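Local structure of alginate lyase (Aplysia kurodai, 5GMT) at residues G129-R140 and E150-N158; H199-W209 and L271-G279. The protein cleaves the glycosidic bonds of the polysaccharide alginate, with a specificity for polymannuronate, as a member of polysaccharide lyase family 14. All coordinates share one frame; numbering follows the deposited sequence.

Interaction 1: G129-R140 and E150-N158; sequences GGSNPSSCFSLR and ELYAYIPTN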
loop_
_atom_site.group_PDB
_atom_site.type_symbol
_atom_site.label_atom_id
_atom_site.label_comp_id
_atom_site.label_asym_id
_atom_site.label_seq_id
_atom_site.Cartn_x
_atom_site.Cartn_y
_atom_site.Cartn_z
ATOM N N GLY A 129 8.515 -5.804 -7.435
ATOM C CA GLY A 129 9.423 -6.886 -7.767
ATOM C C GLY A 129 10.843 -6.339 -7.858
ATOM O O GLY A 129 11.277 -5.546 -7.017
ATOM N N GLY A 130 11.578 -6.746 -8.878
ATOM C CA GLY A 130 12.926 -6.232 -9.016
ATOM C C GLY A 130 12.969 -5.058 -9.971
ATOM O O GLY A 130 14.051 -4.676 -10.428
ATOM N N SER A 131 11.797 -4.484 -10.258
ATOM C CA SER A 131 11.649 -3.502 -11.338
ATOM C C SER A 131 11.401 -2.069 -10.853
ATOM O O SER A 131 10.481 -1.807 -10.093
ATOM C CB SER A 131 10.509 -3.929 -12.257
ATOM O OG SER A 131 10.246 -2.935 -13.225
ATOM N N ASN A 132 12.208 -1.131 -11.321
ATOM C CA ASN A 132 12.022 0.256 -10.912
ATOM C C ASN A 132 12.368 1.222 -12.044
ATOM O O ASN A 132 13.287 2.038 -11.916
ATOM C CB ASN A 132 12.871 0.567 -9.680
ATOM C CG ASN A 132 12.465 1.884 -9.000
ATOM O OD1 ASN A 132 11.282 2.185 -8.864
ATOM N ND2 ASN A 132 13.455 2.676 -8.600
ATOM N N PRO A 133 11.619 1.142 -13.148
ATOM C CA PRO A 133 11.920 1.995 -14.300
ATOM C C PRO A 133 11.516 3.423 -14.017
ATOM O O PRO A 133 10.821 3.686 -13.039
ATOM C CB PRO A 133 11.060 1.402 -15.410
ATOM C CG PRO A 133 9.838 0.895 -14.659
ATOM C CD PRO A 133 10.401 0.331 -13.371
ATOM N N SER A 134 11.931 4.334 -14.884
ATOM C CA SER A 134 11.668 5.740 -14.677
ATOM C C SER A 134 10.278 6.116 -15.150
ATOM O O SER A 134 10.083 7.199 -15.694
ATOM C CB SER A 134 12.714 6.577 -15.423
ATOM O OG SER A 134 12.682 7.923 -14.989
ATOM N N SER A 135 9.318 5.212 -14.969
ATOM C CA SER A 135 7.949 5.450 -15.410
ATOM C C SER A 135 6.953 5.487 -14.252
ATOM O O SER A 135 5.761 5.736 -14.457
ATOM C CB SER A 135 7.524 4.363 -16.412
ATOM O OG SER A 135 7.588 3.088 -15.805
ATOM N N CYS A 136 7.434 5.248 -13.036
ATOM C CA CYS A 136 6.510 5.050 -11.928
ATOM C C CYS A 136 7.145 5.287 -10.571
ATOM O O CYS A 136 8.365 5.397 -10.445
ATOM C CB CYS A 136 5.929 3.625 -11.987
ATOM S SG CYS A 136 7.171 2.294 -12.113
ATOM N N PHE A 137 6.296 5.370 -9.556
ATOM C CA PHE A 137 6.728 5.213 -8.170
ATOM C C PHE A 137 5.628 4.447 -7.433
ATOM O O PHE A 137 4.462 4.545 -7.797
ATOM C CB PHE A 137 7.003 6.572 -7.519
ATOM C CG PHE A 137 5.794 7.475 -7.465
ATOM C CD1 PHE A 137 5.439 8.255 -8.563
ATOM C CD2 PHE A 137 5.018 7.545 -6.319
ATOM C CE1 PHE A 137 4.328 9.086 -8.513
ATOM C CE2 PHE A 137 3.901 8.374 -6.261
ATOM C CZ PHE A 137 3.555 9.146 -7.365
ATOM N N SER A 138 5.981 3.665 -6.424
ATOM C CA SER A 138 4.931 2.988 -5.670
ATOM C C SER A 138 5.200 3.119 -4.188
ATOM O O SER A 138 6.354 3.087 -3.753
ATOM C CB SER A 138 4.809 1.515 -6.082
ATOM O OG SER A 138 5.948 0.759 -5.715
ATOM N N LEU A 139 4.122 3.269 -3.421
ATOM C CA LEU A 139 4.233 3.586 -2.011
ATOM C C LEU A 139 3.335 2.688 -1.174
ATOM O O LEU A 139 2.555 3.165 -0.350
ATOM C CB LEU A 139 3.888 5.061 -1.770
ATOM C CG LEU A 139 4.763 6.063 -2.544
ATOM C CD1 LEU A 139 4.162 7.482 -2.537
ATOM C CD2 LEU A 139 6.212 6.070 -2.023
ATOM N N ARG A 140 3.439 1.386 -1.403
ATOM C CA ARG A 140 2.811 0.405 -0.515
ATOM C C ARG A 140 3.334 0.508 0.921
ATOM O O ARG A 140 4.371 1.117 1.184
ATOM C CB ARG A 140 3.051 -1.009 -1.038
ATOM C CG ARG A 140 2.386 -1.285 -2.369
ATOM C CD ARG A 140 2.807 -2.640 -2.878
ATOM N NE ARG A 140 4.200 -2.647 -3.336
ATOM C CZ ARG A 140 4.815 -3.694 -3.867
ATOM N NH1 ARG A 140 4.170 -4.850 -4.034
ATOM N NH2 ARG A 140 6.088 -3.582 -4.238
ATOM N N GLU A 150 6.054 -0.214 8.011
ATOM C CA GLU A 150 6.938 0.694 7.295
ATOM C C GLU A 150 6.261 1.189 6.034
ATOM O O GLU A 150 5.293 0.586 5.559
ATOM C CB GLU A 150 8.254 -0.005 6.934
ATOM C CG GLU A 150 8.101 -0.989 5.780
ATOM C CD GLU A 150 9.368 -1.792 5.499
ATOM O OE1 GLU A 150 10.073 -2.177 6.454
ATOM O OE2 GLU A 150 9.669 -2.036 4.319
ATOM N N LEU A 151 6.779 2.290 5.503
ATOM C CA LEU A 151 6.539 2.682 4.115
ATOM C C LEU A 151 7.512 1.886 3.248
ATOM O O LEU A 151 8.689 1.843 3.549
ATOM C CB LEU A 151 6.743 4.189 3.924
ATOM C CG LEU A 151 6.874 4.701 2.487
ATOM C CD1 LEU A 151 5.608 4.398 1.723
ATOM C CD2 LEU A 151 7.167 6.198 2.441
ATOM N N TYR A 152 7.022 1.233 2.195
ATOM C CA TYR A 152 7.873 0.397 1.354
ATOM C C TYR A 152 7.872 0.975 -0.045
ATOM O O TYR A 152 6.976 0.687 -0.846
ATOM C CB TYR A 152 7.386 -1.041 1.346
ATOM C CG TYR A 152 8.267 -1.996 0.578
ATOM C CD1 TYR A 152 9.587 -2.208 0.955
ATOM C CD2 TYR A 152 7.765 -2.713 -0.507
ATOM C CE1 TYR A 152 10.399 -3.097 0.258
ATOM C CE2 TYR A 152 8.570 -3.618 -1.210
ATOM C CZ TYR A 152 9.885 -3.798 -0.817
ATOM O OH TYR A 152 10.694 -4.685 -1.502
ATOM N N ALA A 153 8.880 1.796 -0.322
ATOM C CA ALA A 153 8.834 2.706 -1.459
ATOM C C ALA A 153 9.705 2.269 -2.634
ATOM O O ALA A 153 10.897 2.000 -2.474
ATOM C CB ALA A 153 9.245 4.104 -1.006
ATOM N N TYR A 154 9.083 2.191 -3.805
ATOM C CA TYR A 154 9.809 2.161 -5.068
ATOM C C TYR A 154 9.844 3.588 -5.596
ATOM O O TYR A 154 8.832 4.120 -6.040
ATOM C CB TYR A 154 9.140 1.216 -6.073
ATOM C CG TYR A 154 9.494 -0.233 -5.863
ATOM C CD1 TYR A 154 9.119 -0.900 -4.697
ATOM C CD2 TYR A 154 10.202 -0.938 -6.826
ATOM C CE1 TYR A 154 9.450 -2.227 -4.492
ATOM C CE2 TYR A 154 10.537 -2.274 -6.631
ATOM C CZ TYR A 154 10.155 -2.911 -5.473
ATOM O OH TYR A 154 10.483 -4.234 -5.266
ATOM N N ILE A 155 11.011 4.219 -5.521
ATOM C CA ILE A 155 11.158 5.612 -5.914
ATOM C C ILE A 155 12.455 5.740 -6.720
ATOM O O ILE A 155 13.278 4.840 -6.695
ATOM C CB ILE A 155 11.171 6.540 -4.670
ATOM C CG1 ILE A 155 12.109 5.972 -3.608
ATOM C CG2 ILE A 155 9.773 6.660 -4.095
ATOM C CD1 ILE A 155 12.174 6.812 -2.300
ATOM N N PRO A 156 12.620 6.840 -7.467
ATOM C CA PRO A 156 13.822 7.006 -8.303
ATOM C C PRO A 156 15.145 6.865 -7.538
ATOM O O PRO A 156 15.230 7.131 -6.342
ATOM C CB PRO A 156 13.662 8.425 -8.855
ATOM C CG PRO A 156 12.180 8.610 -8.942
ATOM C CD PRO A 156 11.606 7.875 -7.742
ATOM N N THR A 157 16.193 6.446 -8.239
ATOM C CA THR A 157 17.468 6.244 -7.567
ATOM C C THR A 157 18.129 7.555 -7.139
ATOM O O THR A 157 18.972 7.557 -6.253
ATOM C CB THR A 157 18.453 5.452 -8.460
ATOM O OG1 THR A 157 18.730 6.196 -9.646
ATOM C CG2 THR A 157 17.845 4.112 -8.852
ATOM N N ASN A 158 17.746 8.675 -7.749
ATOM C CA ASN A 158 18.407 9.936 -7.414
ATOM C C ASN A 158 17.725 10.660 -6.241
ATOM O O ASN A 158 17.093 11.700 -6.402
ATOM C CB ASN A 158 18.498 10.854 -8.645
ATOM C CG ASN A 158 17.149 11.212 -9.229
ATOM O OD1 ASN A 158 16.244 10.386 -9.291
ATOM N ND2 ASN A 158 17.012 12.461 -9.681
HETATM O O HOH W 1 5.669 -0.129 -3.151
#
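Tyr-154 lies among Gly-129, Ser-131, Asn-132, Ser-138 and Arg-140, its ring on the same side of the sheet as the last two. With CG beside the backbone N (chi1 -81°), the ring extends toward Gly-129. Its hydroxyl is directed at Gly-129 O, but the modelled separation is too short for the bond length to be trusted. Tyr-154 CE1 comes to 3.6 Å from Arg-140 NH2, meeting the guanidinium at its edge with the two planes turned 56° apart. At the root of the ring, Ser-138 OG sits 3.2 Å from Tyr-154 CB. Asn-132 closes the loop side: its ND2 donates to Ile-155 O at 2.9 Å, from above the carbonyl plane, while OD1 rests against Tyr-154 CB.

A water ties this face together, donating to Ser-138 OG and to Tyr-152 O (2.8 Å) and accepting from Arg-140 N and from Arg-140 NE (2.9 Å), which helps to orient the guanidinium. Beyond it, Ser-138 OG also bonds Cys-127 O, and the guanidinium has a further partner in Ser-245. The backbones are joined by paired bonds between Ser-138 and Tyr-154 and by Tyr-152 N to Arg-140 O (2.8 Å).

On the other face, Leu-139 CD2 touches Ala-153 CB at 3.8 Å, and Leu-139 CB meets Leu-151 CD1. Both leucines continue onto Val-210 of strand 208-216 in the opposing sheet. Strands 136-143 and 149-154 form an antiparallel beta hairpin, with polar and aromatic groups on one face and aliphatic ones on the other, within the two-sheet sandwich of the concanavalin-like fold.

Interaction 2: H199-W209 and L271-G279; sequences HINTVGKTDGW and LTPSHAVVG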
loop_
_atom_site.group_PDB
_atom_site.type_symbol
_atom_site.label_atom_id
_atom_site.label_comp_id
_atom_site.label_asym_id
_atom_site.label_seq_id
_atom_site.Cartn_x
_atom_site.Cartn_y
_atom_site.Cartn_z
ATOM N N HIS A 199 2.467 13.757 -0.909
ATOM C CA HIS A 199 2.642 14.946 -1.740
ATOM C C HIS A 199 3.899 14.730 -2.564
ATOM O O HIS A 199 4.995 14.623 -2.010
ATOM C CB HIS A 199 2.748 16.220 -0.885
ATOM C CG HIS A 199 1.481 16.566 -0.168
ATOM N ND1 HIS A 199 0.850 17.781 -0.318
ATOM C CD2 HIS A 199 0.708 15.840 0.676
ATOM C CE1 HIS A 199 -0.253 17.793 0.407
ATOM N NE2 HIS A 199 -0.359 16.631 1.028
ATOM N N ILE A 200 3.753 14.641 -3.883
ATOM C CA ILE A 200 4.908 14.301 -4.693
ATOM C C ILE A 200 5.770 15.542 -4.846
ATOM O O ILE A 200 5.310 16.662 -4.623
ATOM C CB ILE A 200 4.516 13.712 -6.077
ATOM C CG1 ILE A 200 3.684 14.695 -6.901
ATOM C CG2 ILE A 200 3.761 12.399 -5.906
ATOM C CD1 ILE A 200 3.255 14.084 -8.255
ATOM N N ASN A 201 7.033 15.333 -5.183
ATOM C CA ASN A 201 7.999 16.424 -5.242
ATOM C C ASN A 201 7.786 17.402 -6.383
ATOM O O ASN A 201 7.232 17.063 -7.433
ATOM C CB ASN A 201 9.411 15.857 -5.352
ATOM C CG ASN A 201 9.601 15.027 -6.612
ATOM O OD1 ASN A 201 9.016 13.949 -6.744
ATOM N ND2 ASN A 201 10.427 15.526 -7.549
ATOM N N THR A 202 8.240 18.625 -6.160
ATOM C CA THR A 202 8.518 19.537 -7.263
ATOM C C THR A 202 9.584 18.895 -8.130
ATOM O O THR A 202 10.585 18.406 -7.610
ATOM C CB THR A 202 9.027 20.882 -6.755
ATOM O OG1 THR A 202 8.143 21.359 -5.729
ATOM C CG2 THR A 202 9.103 21.898 -7.898
ATOM N N VAL A 203 9.374 18.869 -9.441
ATOM C CA VAL A 203 10.395 18.326 -10.323
ATOM C C VAL A 203 11.655 19.161 -10.144
ATOM O O VAL A 203 11.596 20.387 -10.114
ATOM C CB VAL A 203 9.913 18.299 -11.796
ATOM C CG1 VAL A 203 11.037 17.886 -12.736
ATOM C CG2 VAL A 203 8.751 17.339 -11.920
ATOM N N GLY A 204 12.784 18.489 -9.955
ATOM C CA GLY A 204 14.046 19.159 -9.723
ATOM C C GLY A 204 14.377 19.252 -8.250
ATOM O O GLY A 204 15.464 19.680 -7.881
ATOM N N LYS A 205 13.443 18.842 -7.396
ATOM C CA LYS A 205 13.668 18.935 -5.959
ATOM C C LYS A 205 13.376 17.635 -5.214
ATOM O O LYS A 205 12.691 16.750 -5.715
ATOM C CB LYS A 205 12.816 20.054 -5.353
ATOM C CG LYS A 205 13.027 21.419 -5.981
ATOM C CD LYS A 205 12.353 22.503 -5.163
ATOM C CE LYS A 205 12.256 23.795 -5.954
ATOM N NZ LYS A 205 13.564 24.116 -6.594
ATOM N N THR A 206 13.883 17.548 -3.997
ATOM C CA THR A 206 13.566 16.437 -3.104
ATOM C C THR A 206 12.702 16.964 -1.955
ATOM O O THR A 206 13.094 16.918 -0.775
ATOM C CB THR A 206 14.847 15.744 -2.567
ATOM O OG1 THR A 206 15.777 16.728 -2.091
ATOM C CG2 THR A 206 15.513 14.913 -3.670
ATOM N N ASP A 207 11.527 17.465 -2.322
ATOM C CA ASP A 207 10.619 18.102 -1.381
ATOM C C ASP A 207 9.285 17.365 -1.277
ATOM O O ASP A 207 8.307 17.892 -0.743
ATOM C CB ASP A 207 10.397 19.579 -1.757
ATOM C CG ASP A 207 9.907 19.766 -3.181
ATOM O OD1 ASP A 207 9.701 18.765 -3.892
ATOM O OD2 ASP A 207 9.700 20.928 -3.587
ATOM N N GLY A 208 9.234 16.140 -1.790
ATOM C CA GLY A 208 8.013 15.356 -1.646
ATOM C C GLY A 208 7.971 14.767 -0.246
ATOM O O GLY A 208 8.996 14.744 0.443
ATOM N N TRP A 209 6.804 14.291 0.186
ATOM C CA TRP A 209 6.725 13.621 1.477
ATOM C C TRP A 209 5.575 12.639 1.583
ATOM O O TRP A 209 4.614 12.689 0.809
ATOM C CB TRP A 209 6.617 14.654 2.610
ATOM C CG TRP A 209 5.522 15.686 2.460
ATOM C CD1 TRP A 209 5.587 16.854 1.753
ATOM C CD2 TRP A 209 4.226 15.666 3.079
ATOM N NE1 TRP A 209 4.405 17.548 1.874
ATOM C CE2 TRP A 209 3.556 16.841 2.689
ATOM C CE3 TRP A 209 3.566 14.764 3.920
ATOM C CZ2 TRP A 209 2.258 17.140 3.113
ATOM C CZ3 TRP A 209 2.272 15.060 4.336
ATOM C CH2 TRP A 209 1.636 16.234 3.932
ATOM N N LEU A 271 -8.753 10.961 -0.866
ATOM C CA LEU A 271 -8.964 12.407 -0.868
ATOM C C LEU A 271 -7.847 13.111 -1.612
ATOM O O LEU A 271 -6.742 12.572 -1.733
ATOM C CB LEU A 271 -9.035 12.958 0.560
ATOM C CG LEU A 271 -10.069 12.328 1.485
ATOM C CD1 LEU A 271 -9.459 11.142 2.221
ATOM C CD2 LEU A 271 -10.573 13.380 2.462
ATOM N N THR A 272 -8.128 14.324 -2.087
ATOM C CA THR A 272 -7.114 15.128 -2.759
ATOM C C THR A 272 -6.971 16.484 -2.076
ATOM O O THR A 272 -7.692 17.421 -2.409
ATOM C CB THR A 272 -7.451 15.353 -4.249
ATOM O OG1 THR A 272 -8.760 15.928 -4.359
ATOM C CG2 THR A 272 -7.417 14.042 -5.030
ATOM N N PRO A 273 -6.039 16.590 -1.117
ATOM C CA PRO A 273 -5.805 17.878 -0.459
ATOM C C PRO A 273 -5.009 18.798 -1.365
ATOM O O PRO A 273 -4.488 18.354 -2.391
ATOM C CB PRO A 273 -4.981 17.499 0.770
ATOM C CG PRO A 273 -4.172 16.302 0.290
ATOM C CD PRO A 273 -5.067 15.563 -0.687
ATOM N N SER A 274 -4.905 20.064 -0.983
ATOM C CA SER A 274 -4.055 20.992 -1.716
ATOM C C SER A 274 -2.608 20.540 -1.643
ATOM O O SER A 274 -2.109 20.201 -0.568
ATOM C CB SER A 274 -4.184 22.403 -1.146
ATOM O OG SER A 274 -5.496 22.905 -1.313
ATOM N N HIS A 275 -1.938 20.539 -2.790
ATOM C CA HIS A 275 -0.526 20.164 -2.863
ATOM C C HIS A 275 0.342 21.109 -2.032
ATOM O O HIS A 275 0.258 22.321 -2.170
ATOM C CB HIS A 275 -0.066 20.156 -4.323
ATOM C CG HIS A 275 1.267 19.510 -4.530
ATOM N ND1 HIS A 275 2.170 19.955 -5.471
ATOM C CD2 HIS A 275 1.844 18.443 -3.928
ATOM C CE1 HIS A 275 3.248 19.193 -5.440
ATOM N NE2 HIS A 275 3.077 18.268 -4.511
ATOM N N ALA A 276 1.154 20.549 -1.139
ATOM C CA ALA A 276 2.047 21.352 -0.315
ATOM C C ALA A 276 3.368 20.620 -0.111
ATOM O O ALA A 276 3.443 19.673 0.663
ATOM C CB ALA A 276 1.402 21.668 1.030
ATOM N N VAL A 277 4.415 21.053 -0.801
ATOM C CA VAL A 277 5.702 20.384 -0.660
ATOM C C VAL A 277 6.445 20.908 0.558
ATOM O O VAL A 277 6.106 21.965 1.099
ATOM C CB VAL A 277 6.567 20.567 -1.915
ATOM C CG1 VAL A 277 5.871 19.943 -3.125
ATOM C CG2 VAL A 277 6.844 22.042 -2.150
ATOM N N VAL A 278 7.445 20.148 1.001
ATOM C CA VAL A 278 8.255 20.543 2.147
ATOM C C VAL A 278 9.722 20.429 1.787
ATOM O O VAL A 278 10.235 19.326 1.595
ATOM C CB VAL A 278 7.946 19.687 3.386
ATOM C CG1 VAL A 278 8.901 20.046 4.517
ATOM C CG2 VAL A 278 6.517 19.912 3.814
ATOM N N GLY A 279 10.374 21.582 1.660
ATOM C CA GLY A 279 11.774 21.654 1.303
ATOM C C GLY A 279 12.731 21.374 2.449
ATOM O O GLY A 279 12.348 20.995 3.564
ATOM O OXT GLY A 279 13.940 21.495 2.258
HETATM O O HOH W 2 9.489 16.773 2.265
#
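The rings of His-199 and Trp-209 overlap at their rims and both turn an edge to Ala-276. Trp-209 CZ2 stands 3.2 Å above the plane of the His-199 ring. At the imidazole edge, His-199 ND1 accepts from Ala-276 N at 2.9 Å, in the ring plane; at the indole edge, Trp-209 NE1 donates to Ala-276 O at 2.6 Å, nearly straight (164°). The C-terminal tail thus lies in extended form across the end of the beta hairpin formed by strands 191-199 and 208-216. Beyond the contact, His-199 NE2 is held by Glu-197.

The His-275 ring, swung toward the hairpin with CG opposite its own backbone N (chi1 -168°), donates from His-275 NE2 to Ile-200 O at 2.8 Å, again within the ring plane. It meets the His-199 ring rim to rim, with neither over the other's face.

Farther along, the Asp-207 carboxylate accepts from Thr-202 N and OG1, both on the syn side, and Asp-207 OD2 comes to 3.4 Å from Val-277 CG2. An alanine here would probably leave both Thr-202 N and Thr-202 OG1 without their acceptor and open a gap beside Val-277 CG2. Asp-207 O accepts from Val-278 N, and a water bridges Gly-208 O to Val-278 O, 2.7 Å from the latter.

How the interactions relate
From the N terminus, the chain first reaches interaction 1, where the second segment returns beside the first after nine residues; a short, local loop is closed there. Interaction 2 opens only afterwards, so the two neither nest nor cross. It spans the 61 residues from 210 to 270, which include strand 238-247 of the sheet that holds interaction 1, and brings the C-terminal tail back to the end of strands 191-199 and 208-216 in the other sheet. The centres lie about 16 Å apart. The two contacts meet across the sandwich where Phe-137 CZ packs 3.6 Å from Ile-200 CG2, joining the hairpin of interaction 1 to the start of the loop that follows strand 191-199.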